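Local coordinates for SecB-like chaperone Rv1957 (Mycobacterium tuberculosis, PDB 5MTW), which acts as the chaperone of a type II toxin-antitoxin-chaperone system, prevents the antitoxin HigA1 from aggregating and is required for neutralisation of the toxin HigB1, at residues S75-I80 with T103-F108; Y52-E57 with L160-L165; G19-A24 with D121-E126. One frame throughout, in Å; residues are numbered along the deposited sequence.

Interaction 1 (S75-I80 with T103-F108)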
loop_
_atom_site.group_PDB
_atom_site.type_symbol
_atom_site.label_atom_id
_atom_site.label_comp_id
_atom_site.label_asym_id
_atom_site.label_seq_id
_atom_site.Cartn_x
_atom_site.Cartn_y
_atom_site.Cartn_z
ATOM N N SER A 75 3.792 -18.987 -0.161
ATOM C CA SER A 75 4.934 -18.633 -1.038
ATOM C C SER A 75 4.415 -18.400 -2.471
ATOM O O SER A 75 3.550 -19.154 -2.938
ATOM C CB SER A 75 5.998 -19.765 -0.999
ATOM O OG SER A 75 7.120 -19.394 -1.758
ATOM N N CYS A 76 4.806 -17.288 -3.094
ATOM C CA CYS A 76 4.331 -16.925 -4.421
ATOM C C CYS A 76 5.510 -16.695 -5.385
ATOM O O CYS A 76 6.570 -16.090 -5.001
ATOM C CB CYS A 76 3.490 -15.666 -4.372
ATOM S SG CYS A 76 2.204 -15.706 -3.136
ATOM N N HIS A 77 5.289 -17.051 -6.642
ATOM C CA HIS A 77 6.266 -16.777 -7.731
ATOM C C HIS A 77 5.478 -16.121 -8.904
ATOM O O HIS A 77 4.547 -16.695 -9.459
ATOM C CB HIS A 77 7.089 -18.024 -8.175
ATOM C CG HIS A 77 8.209 -17.641 -9.114
ATOM N ND1 HIS A 77 9.401 -17.100 -8.669
ATOM C CD2 HIS A 77 8.272 -17.600 -10.469
ATOM C CE1 HIS A 77 10.168 -16.796 -9.700
ATOM N NE2 HIS A 77 9.500 -17.082 -10.803
ATOM N N LEU A 78 5.780 -14.877 -9.157
ATOM C CA LEU A 78 5.160 -14.071 -10.179
ATOM C C LEU A 78 6.146 -13.850 -11.317
ATOM O O LEU A 78 7.330 -13.403 -11.135
ATOM C CB LEU A 78 4.725 -12.730 -9.596
ATOM C CG LEU A 78 4.243 -11.713 -10.620
ATOM C CD1 LEU A 78 2.918 -12.144 -11.102
ATOM C CD2 LEU A 78 4.163 -10.292 -10.068
ATOM N N ARG A 79 5.666 -14.108 -12.515
ATOM C CA ARG A 79 6.464 -13.910 -13.723
ATOM C C ARG A 79 5.578 -13.122 -14.656
ATOM O O ARG A 79 4.483 -13.557 -14.997
ATOM C CB ARG A 79 6.824 -15.243 -14.387
ATOM C CG ARG A 79 8.068 -15.946 -13.893
ATOM C CD ARG A 79 8.380 -17.217 -14.755
ATOM N NE ARG A 79 9.760 -17.291 -15.281
ATOM C CZ ARG A 79 10.873 -17.525 -14.568
ATOM N NH1 ARG A 79 10.833 -17.672 -13.272
ATOM N NH2 ARG A 79 12.049 -17.617 -15.160
ATOM N N ILE A 80 6.025 -11.929 -14.971
ATOM C CA ILE A 80 5.377 -11.056 -15.959
ATOM C C ILE A 80 6.168 -11.116 -17.259
ATOM O O ILE A 80 7.374 -10.980 -17.256
ATOM C CB ILE A 80 5.275 -9.615 -15.441
ATOM C CG1 ILE A 80 4.315 -9.602 -14.232
ATOM C CG2 ILE A 80 4.752 -8.676 -16.509
ATOM C CD1 ILE A 80 4.209 -8.255 -13.590
ATOM N N THR A 103 10.007 -10.399 -12.503
ATOM C CA THR A 103 9.790 -11.552 -11.721
ATOM C C THR A 103 9.834 -11.169 -10.234
ATOM O O THR A 103 10.533 -10.248 -9.819
ATOM C CB THR A 103 10.894 -12.669 -11.924
ATOM O OG1 THR A 103 12.152 -12.154 -11.544
ATOM C CG2 THR A 103 10.992 -13.047 -13.307
ATOM N N ALA A 104 9.017 -11.854 -9.486
ATOM C CA ALA A 104 8.981 -11.685 -8.043
ATOM C C ALA A 104 8.737 -12.980 -7.333
ATOM O O ALA A 104 7.874 -13.785 -7.731
ATOM C CB ALA A 104 7.879 -10.755 -7.704
ATOM N N ASP A 105 9.367 -13.095 -6.196
ATOM C CA ASP A 105 9.179 -14.237 -5.310
ATOM C C ASP A 105 9.031 -13.673 -3.893
ATOM O O ASP A 105 9.908 -12.942 -3.415
ATOM C CB ASP A 105 10.360 -15.205 -5.418
ATOM C CG ASP A 105 10.325 -16.310 -4.338
ATOM O OD1 ASP A 105 9.268 -17.002 -4.075
ATOM O OD2 ASP A 105 11.395 -16.500 -3.742
ATOM N N PHE A 106 7.873 -13.899 -3.311
ATOM C CA PHE A 106 7.587 -13.392 -2.003
ATOM C C PHE A 106 6.743 -14.365 -1.173
ATOM O O PHE A 106 6.063 -15.248 -1.717
ATOM C CB PHE A 106 6.938 -11.995 -2.141
ATOM C CG PHE A 106 5.637 -11.998 -2.875
ATOM C CD1 PHE A 106 5.604 -11.955 -4.246
ATOM C CD2 PHE A 106 4.471 -12.115 -2.203
ATOM C CE1 PHE A 106 4.380 -11.957 -4.974
ATOM C CE2 PHE A 106 3.240 -12.143 -2.862
ATOM C CZ PHE A 106 3.189 -12.047 -4.266
ATOM N N GLU A 107 6.673 -14.140 0.134
ATOM C CA GLU A 107 5.883 -15.005 0.959
ATOM C C GLU A 107 5.202 -14.269 2.129
ATOM O O GLU A 107 5.847 -13.430 2.748
ATOM C CB GLU A 107 6.816 -16.054 1.584
ATOM C CG GLU A 107 6.088 -17.135 2.332
ATOM C CD GLU A 107 7.059 -18.177 2.919
ATOM O OE1 GLU A 107 8.255 -17.912 3.028
ATOM O OE2 GLU A 107 6.597 -19.301 3.224
ATOM N N PHE A 108 3.896 -14.460 2.255
ATOM C CA PHE A 108 3.098 -13.905 3.293
ATOM C C PHE A 108 2.827 -14.963 4.387
ATOM O O PHE A 108 2.793 -16.197 4.144
ATOM C CB PHE A 108 1.762 -13.334 2.719
ATOM C CG PHE A 108 1.897 -11.896 2.187
ATOM C CD1 PHE A 108 1.729 -10.818 3.046
ATOM C CD2 PHE A 108 2.230 -11.619 0.841
ATOM C CE1 PHE A 108 1.903 -9.478 2.594
ATOM C CE2 PHE A 108 2.397 -10.314 0.390
ATOM C CZ PHE A 108 2.156 -9.247 1.247
#

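Interaction 2 (Y52-E57 with L160-L165)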
loop_
_atom_site.group_PDB
_atom_site.type_symbol
_atom_site.label_atom_id
_atom_site.label_comp_id
_atom_site.label_asym_id
_atom_site.label_seq_id
_atom_site.Cartn_x
_atom_site.Cartn_y
_atom_site.Cartn_z
ATOM N N TYR A 52 1.023 -12.950 -17.522
ATOM C CA TYR A 52 1.666 -13.349 -16.276
ATOM C C TYR A 52 1.373 -14.741 -15.850
ATOM O O TYR A 52 0.348 -15.259 -16.171
ATOM C CB TYR A 52 1.267 -12.344 -15.194
ATOM C CG TYR A 52 -0.141 -12.493 -14.732
ATOM C CD1 TYR A 52 -1.171 -11.916 -15.415
ATOM C CD2 TYR A 52 -0.427 -13.237 -13.573
ATOM C CE1 TYR A 52 -2.464 -12.098 -15.006
ATOM C CE2 TYR A 52 -1.715 -13.379 -13.110
ATOM C CZ TYR A 52 -2.725 -12.793 -13.825
ATOM O OH TYR A 52 -3.994 -12.903 -13.398
ATOM N N ASP A 53 2.284 -15.289 -15.083
ATOM C CA ASP A 53 2.143 -16.578 -14.413
ATOM C C ASP A 53 2.293 -16.337 -12.921
ATOM O O ASP A 53 3.126 -15.503 -12.514
ATOM C CB ASP A 53 3.278 -17.551 -14.753
ATOM C CG ASP A 53 3.350 -17.907 -16.186
ATOM O OD1 ASP A 53 2.385 -17.686 -16.932
ATOM O OD2 ASP A 53 4.399 -18.433 -16.576
ATOM N N LEU A 54 1.485 -17.018 -12.121
ATOM C CA LEU A 54 1.525 -16.885 -10.631
ATOM C C LEU A 54 1.331 -18.252 -9.950
ATOM O O LEU A 54 0.263 -18.819 -9.998
ATOM C CB LEU A 54 0.490 -15.889 -10.130
ATOM C CG LEU A 54 0.530 -15.575 -8.621
ATOM C CD1 LEU A 54 1.889 -15.204 -8.077
ATOM C CD2 LEU A 54 -0.492 -14.500 -8.214
ATOM N N GLU A 55 2.383 -18.751 -9.330
ATOM C CA GLU A 55 2.430 -20.069 -8.710
ATOM C C GLU A 55 2.329 -19.720 -7.211
ATOM O O GLU A 55 3.012 -18.782 -6.772
ATOM C CB GLU A 55 3.773 -20.735 -8.956
ATOM C CG GLU A 55 3.859 -22.103 -8.302
ATOM C CD GLU A 55 5.228 -22.749 -8.397
ATOM O OE1 GLU A 55 6.175 -22.072 -8.865
ATOM O OE2 GLU A 55 5.346 -23.943 -8.010
ATOM N N PHE A 56 1.482 -20.437 -6.472
ATOM C CA PHE A 56 1.377 -20.303 -5.019
ATOM C C PHE A 56 1.847 -21.604 -4.369
ATOM O O PHE A 56 1.611 -22.679 -4.912
ATOM C CB PHE A 56 -0.053 -20.143 -4.618
ATOM C CG PHE A 56 -0.755 -18.955 -5.225
ATOM C CD1 PHE A 56 -1.289 -19.019 -6.513
ATOM C CD2 PHE A 56 -0.897 -17.786 -4.515
ATOM C CE1 PHE A 56 -1.981 -17.941 -7.074
ATOM C CE2 PHE A 56 -1.585 -16.677 -5.066
ATOM C CZ PHE A 56 -2.129 -16.762 -6.357
ATOM N N GLU A 57 2.447 -21.549 -3.192
ATOM C CA GLU A 57 2.745 -22.787 -2.461
ATOM C C GLU A 57 2.387 -22.534 -0.969
ATOM O O GLU A 57 3.033 -21.724 -0.317
ATOM C CB GLU A 57 4.209 -23.206 -2.697
ATOM C CG GLU A 57 4.613 -24.657 -2.388
ATOM C CD GLU A 57 3.632 -25.715 -2.884
ATOM O OE1 GLU A 57 3.400 -25.853 -4.118
ATOM O OE2 GLU A 57 3.104 -26.439 -2.012
ATOM N N LEU A 160 -0.747 -4.599 -12.277
ATOM C CA LEU A 160 -1.378 -5.871 -12.321
ATOM C C LEU A 160 -2.344 -6.029 -11.146
ATOM O O LEU A 160 -1.922 -6.018 -9.967
ATOM C CB LEU A 160 -0.372 -6.996 -12.164
ATOM C CG LEU A 160 -0.981 -8.395 -12.150
ATOM C CD1 LEU A 160 -1.887 -8.525 -13.368
ATOM C CD2 LEU A 160 0.120 -9.383 -12.309
ATOM N N THR A 161 -3.623 -6.172 -11.480
ATOM C CA THR A 161 -4.633 -6.467 -10.456
ATOM C C THR A 161 -5.123 -7.920 -10.590
ATOM O O THR A 161 -5.821 -8.255 -11.544
ATOM C CB THR A 161 -5.819 -5.442 -10.541
ATOM O OG1 THR A 161 -5.306 -4.144 -10.323
ATOM C CG2 THR A 161 -6.835 -5.711 -9.525
ATOM N N LEU A 162 -4.719 -8.787 -9.668
ATOM C CA LEU A 162 -5.124 -10.182 -9.748
ATOM C C LEU A 162 -6.660 -10.284 -9.696
ATOM O O LEU A 162 -7.372 -9.372 -9.165
ATOM C CB LEU A 162 -4.462 -11.011 -8.648
ATOM C CG LEU A 162 -2.961 -10.980 -8.622
ATOM C CD1 LEU A 162 -2.523 -11.899 -7.431
ATOM C CD2 LEU A 162 -2.415 -11.434 -10.009
ATOM N N GLU A 163 -7.135 -11.370 -10.262
ATOM C CA GLU A 163 -8.554 -11.708 -10.232
ATOM C C GLU A 163 -9.049 -11.985 -8.793
ATOM O O GLU A 163 -8.313 -12.480 -7.900
ATOM C CB GLU A 163 -8.845 -12.943 -11.094
ATOM C CG GLU A 163 -8.037 -12.984 -12.382
ATOM C CD GLU A 163 -6.688 -13.795 -12.270
ATOM O OE1 GLU A 163 -5.681 -13.484 -11.457
ATOM O OE2 GLU A 163 -6.655 -14.788 -13.063
ATOM N N ILE A 164 -10.289 -11.628 -8.554
ATOM C CA ILE A 164 -10.955 -12.030 -7.329
ATOM C C ILE A 164 -11.179 -13.576 -7.318
ATOM O O ILE A 164 -11.827 -14.109 -8.179
ATOM C CB ILE A 164 -12.302 -11.250 -7.165
ATOM C CG1 ILE A 164 -12.036 -9.745 -7.207
ATOM C CG2 ILE A 164 -12.925 -11.635 -5.866
ATOM C CD1 ILE A 164 -11.102 -9.240 -6.091
ATOM N N LEU A 165 -10.562 -14.309 -6.402
ATOM C CA LEU A 165 -10.725 -15.767 -6.390
ATOM C C LEU A 165 -12.036 -16.170 -5.744
ATOM O O LEU A 165 -12.299 -15.725 -4.627
ATOM C CB LEU A 165 -9.526 -16.442 -5.690
ATOM C CG LEU A 165 -8.299 -16.321 -6.619
ATOM C CD1 LEU A 165 -7.129 -17.218 -6.206
ATOM C CD2 LEU A 165 -8.643 -16.534 -8.113
#

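Interaction 3 (G19-A24 with D121-E126)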
loop_
_atom_site.group_PDB
_atom_site.type_symbol
_atom_site.label_atom_id
_atom_site.label_comp_id
_atom_site.label_asym_id
_atom_site.label_seq_id
_atom_site.Cartn_x
_atom_site.Cartn_y
_atom_site.Cartn_z
ATOM N N GLY A 19 -11.303 -29.884 8.426
ATOM C CA GLY A 19 -10.826 -28.723 9.155
ATOM C C GLY A 19 -11.931 -27.929 9.826
ATOM O O GLY A 19 -11.648 -26.838 10.342
ATOM N N ALA A 20 -13.170 -28.453 9.829
ATOM C CA ALA A 20 -14.335 -27.773 10.490
ATOM C C ALA A 20 -14.149 -27.603 11.989
ATOM O O ALA A 20 -14.493 -26.558 12.583
ATOM C CB ALA A 20 -15.622 -28.539 10.244
ATOM N N ARG A 21 -13.569 -28.625 12.608
ATOM C CA ARG A 21 -13.345 -28.592 14.040
ATOM C C ARG A 21 -12.369 -27.444 14.460
ATOM O O ARG A 21 -12.639 -26.658 15.401
ATOM C CB ARG A 21 -12.827 -29.964 14.495
ATOM C CG ARG A 21 -12.657 -30.075 16.012
ATOM C CD ARG A 21 -11.857 -31.299 16.480
ATOM N NE ARG A 21 -11.328 -31.002 17.814
ATOM C CZ ARG A 21 -10.041 -30.890 18.148
ATOM N NH1 ARG A 21 -9.047 -31.123 17.290
ATOM N NH2 ARG A 21 -9.750 -30.556 19.398
ATOM N N LEU A 22 -11.233 -27.365 13.767
ATOM C CA LEU A 22 -10.294 -26.282 13.983
ATOM C C LEU A 22 -10.851 -24.907 13.536
ATOM O O LEU A 22 -10.584 -23.894 14.185
ATOM C CB LEU A 22 -8.979 -26.603 13.300
ATOM C CG LEU A 22 -7.830 -25.656 13.508
ATOM C CD1 LEU A 22 -7.426 -25.551 14.955
ATOM C CD2 LEU A 22 -6.698 -26.175 12.656
ATOM N N ALA A 23 -11.680 -24.887 12.495
ATOM C CA ALA A 23 -12.353 -23.673 12.089
ATOM C C ALA A 23 -13.287 -23.069 13.137
ATOM O O ALA A 23 -13.528 -21.880 13.068
ATOM C CB ALA A 23 -13.101 -23.890 10.788
ATOM N N ALA A 24 -13.813 -23.841 14.094
ATOM C CA ALA A 24 -14.744 -23.264 15.110
ATOM C C ALA A 24 -13.982 -22.731 16.300
ATOM O O ALA A 24 -14.542 -21.986 17.098
ATOM C CB ALA A 24 -15.765 -24.295 15.583
ATOM N N ASP A 121 -8.985 -32.276 22.502
ATOM C CA ASP A 121 -7.893 -32.896 21.770
ATOM C C ASP A 121 -7.072 -31.953 20.808
ATOM O O ASP A 121 -7.666 -31.240 20.002
ATOM C CB ASP A 121 -8.577 -34.002 20.973
ATOM C CG ASP A 121 -7.631 -34.965 20.389
ATOM O OD1 ASP A 121 -6.885 -34.529 19.490
ATOM O OD2 ASP A 121 -7.659 -36.148 20.812
ATOM N N ASP A 122 -5.729 -31.985 20.870
ATOM C CA ASP A 122 -4.871 -31.212 19.937
ATOM C C ASP A 122 -5.254 -31.376 18.431
ATOM O O ASP A 122 -5.596 -32.465 17.965
ATOM C CB ASP A 122 -3.396 -31.624 20.068
ATOM C CG ASP A 122 -2.729 -31.058 21.286
ATOM O OD1 ASP A 122 -3.347 -30.278 21.988
ATOM O OD2 ASP A 122 -1.557 -31.372 21.550
ATOM N N PRO A 123 -5.178 -30.283 17.663
ATOM C CA PRO A 123 -5.343 -30.419 16.215
ATOM C C PRO A 123 -4.238 -31.294 15.562
ATOM O O PRO A 123 -3.054 -31.199 15.933
ATOM C CB PRO A 123 -5.254 -28.981 15.718
ATOM C CG PRO A 123 -5.657 -28.135 16.895
ATOM C CD PRO A 123 -5.295 -28.894 18.132
ATOM N N THR A 124 -4.620 -32.142 14.610
ATOM C CA THR A 124 -3.647 -32.966 13.866
ATOM C C THR A 124 -3.151 -32.258 12.569
ATOM O O THR A 124 -3.758 -31.262 12.134
ATOM C CB THR A 124 -4.290 -34.292 13.464
ATOM O OG1 THR A 124 -5.382 -34.026 12.580
ATOM C CG2 THR A 124 -4.780 -35.056 14.697
ATOM N N GLU A 125 -2.067 -32.788 11.987
ATOM C CA GLU A 125 -1.485 -32.307 10.743
ATOM C C GLU A 125 -2.485 -32.199 9.593
ATOM O O GLU A 125 -2.404 -31.264 8.805
ATOM C CB GLU A 125 -0.249 -33.132 10.368
ATOM C CG GLU A 125 0.225 -33.015 8.921
ATOM C CD GLU A 125 1.531 -33.755 8.689
ATOM O OE1 GLU A 125 1.810 -34.718 9.440
ATOM O OE2 GLU A 125 2.283 -33.373 7.765
ATOM N N GLU A 126 -3.470 -33.098 9.543
ATOM C CA GLU A 126 -4.529 -33.051 8.519
ATOM C C GLU A 126 -5.456 -31.884 8.736
ATOM O O GLU A 126 -5.881 -31.242 7.771
ATOM C CB GLU A 126 -5.377 -34.340 8.518
ATOM C CG GLU A 126 -4.623 -35.574 8.051
ATOM C CD GLU A 126 -3.544 -36.030 9.041
ATOM O OE1 GLU A 126 -3.800 -35.975 10.272
ATOM O OE2 GLU A 126 -2.435 -36.415 8.595
#

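Interaction 1 (S75-I80 with T103-F108)
Strand segments 75-80 and 103-108 run antiparallel, their axes 4.7 Å apart, with Cys76 facing Phe106 and Leu78 facing Ala104 as hydrogen-bonded pairs. Each of these pairs makes two backbone bonds. Leu78 N to Ala104 O is 2.8 Å and nearly straight, at 174°. The intervening Ser75-Glu107, His77-Asp105 and Arg79-Thr103 pairs are non-hydrogen-bonded. Asp105 CA adds a CA-H...O contact to Cys76 O.

On the face that carries Cys76 and Leu78, the main side-chain contact is aromatic. CG of Phe106 sits between its backbone N and carbonyl carbon (chi1 62°), and the far end of the ring reaches Cys76. Cys76 CB lies over one ring face, offset toward the rim, 3.6 Å from Phe106 CZ. This is a CH-pi contact. Cys76 SG approaches the same ring obliquely, 4.3 Å from the Phe106 centroid. Beside them, Leu78 CB meets Ala104 CB at 4.2 Å. Tyr147, Ile144 and Val148 of helix 125-154 pack on this buried side.

The other face is polar. Asp105 CB comes to the edge of the His77 ring, 3.9 Å from His77 ND1, and the two side chains cross at about a right angle. Arg79 NH1 donates to His77 NE2 (2.9 Å) along the same strand. The carboxylates of Asp105 and Glu107 both pair with Arg35, and Glu107 also pairs with Arg73.

Cys76 and Phe106 belong to the apolar side of a two-faced antiparallel sheet that packs on a long helix, consistent with the SecB-like fold.

Interaction 2 (Y52-E57 with L160-L165)
Tyr52 OH donates a short hydrogen bond of 2.6 Å to Glu163 OE1. The two side chains reach toward each other, tip to tip. OE1 lies at the edge of the tyrosine ring, in its plane. The hydroxyl, in turn, meets OE1 from above the carboxylate plane, 65° out of it. Ring and carboxylate are almost perpendicular, with their planes 83° apart. Glu163 bends at chi2 (93°), which turns its CD back to within 3.1 Å of Tyr52 OH.

Below the polar tip the contact is apolar. Leu160 CD2 lies over one face of the Tyr52 ring, offset toward the rim, and makes a CH-pi contact 4.1 Å from the centroid. The other methyl, Leu160 CD1, touches Tyr52 CD1 and CE1, so both branches of the leucine are used. Leu162 CD2 approaches nearer the hydroxyl end and meets Tyr52 CE2 at 3.7 Å. Its second methyl, CD1, presses on Leu54 CD2 at 3.4 Å, tighter than a usual van der Waals contact. These two leucine side chains cross at about a right angle. The two methyls of Leu162 thus bridge Tyr52 and Leu54, which lie on the same side of the strand.

Aromatic packing from the bound peptide reaches both Tyr52 and Leu160, which places part of this contact at the peptide site. Segment 160-165 has no regular secondary structure and follows helix 125-154. From that helix, Tyr141 OH and Arg145 NE hydrogen-bond to Glu163 O and Leu162 O. Strand 50-62, on its other flank, pairs with strand 69-82 and is an outermost strand of the sheet within this chain.

Interaction 3 (G19-A24 with D121-E126)
The guanidinium of Arg21 turns its edge to the loop before helix 125-154. Asp122 C and Pro123 N lie at that edge, in the plane of the group. Pro123 CA is also near the plane, 3.9 Å from Arg21 NH1. The carbonyl oxygen Asp121 O is at the edge as well, but it is modelled only 2.3 Å from Arg21 NH2. That is too short for a sound bond, so the exact placing of the two atoms is doubtful.

The arginine reaches the loop by an extended chain. Its CG is anti to the backbone N (chi1 -176°), and the chain stays stretched from CG to NE. The carboxylate of Asp121 is near but is not a salt-bridge partner. Its OD1 is 4.6 Å from Arg21 NH1 and lies well out of the guanidinium plane, so no N-H points at it. The salt bridge of this arginine is made instead by NH1 with Glu127, in the first turn of helix 125-154.

The rest of the contact is apolar. Leu22 CD1 meets Pro123 CG at 3.7 Å, and Pro123 CB is slightly farther from the same methyl. The leucine and the proline ring cross at about a right angle. Leu128 and Tyr131 of helix 125-154 also touch Leu22. Tyr114 of strand 99-114 touches both Leu22 and Pro123, and both residues are buried.

Thr124 follows Pro123 at the N-cap position of helix 125-154. The contact thus pairs a buried leucine-proline patch with an arginine at its margin. Leu22 and Pro123 contribute apolar packing. The positive charge of Arg21 is probably balanced chiefly by Glu127; the helix start itself would not be expected to attract it.

In the fold
From the N terminus, the chain enters helix 20-25 and then strand 26-40, one outermost strand of the sheet within this chain. Strand 50-62, the other outermost one, comes next, followed by its neighbour 69-82. Strand 99-114 then returns to close interaction 1, the shortest loop, inside the sheet. Interaction 1 is nested within the loops of both other contacts. Interaction 3 closes where segment 121-126 leads into helix 125-154, tying helix 20-25 to its start. Interaction 2 closes last, bringing the loop after that helix to strand 50-62, and it crosses interaction 3 along the chain. Interactions 1 and 2 touch through paired strands; interaction 3 lies about 29 Å from interaction 1 and about 28 Å from interaction 2, centre to centre.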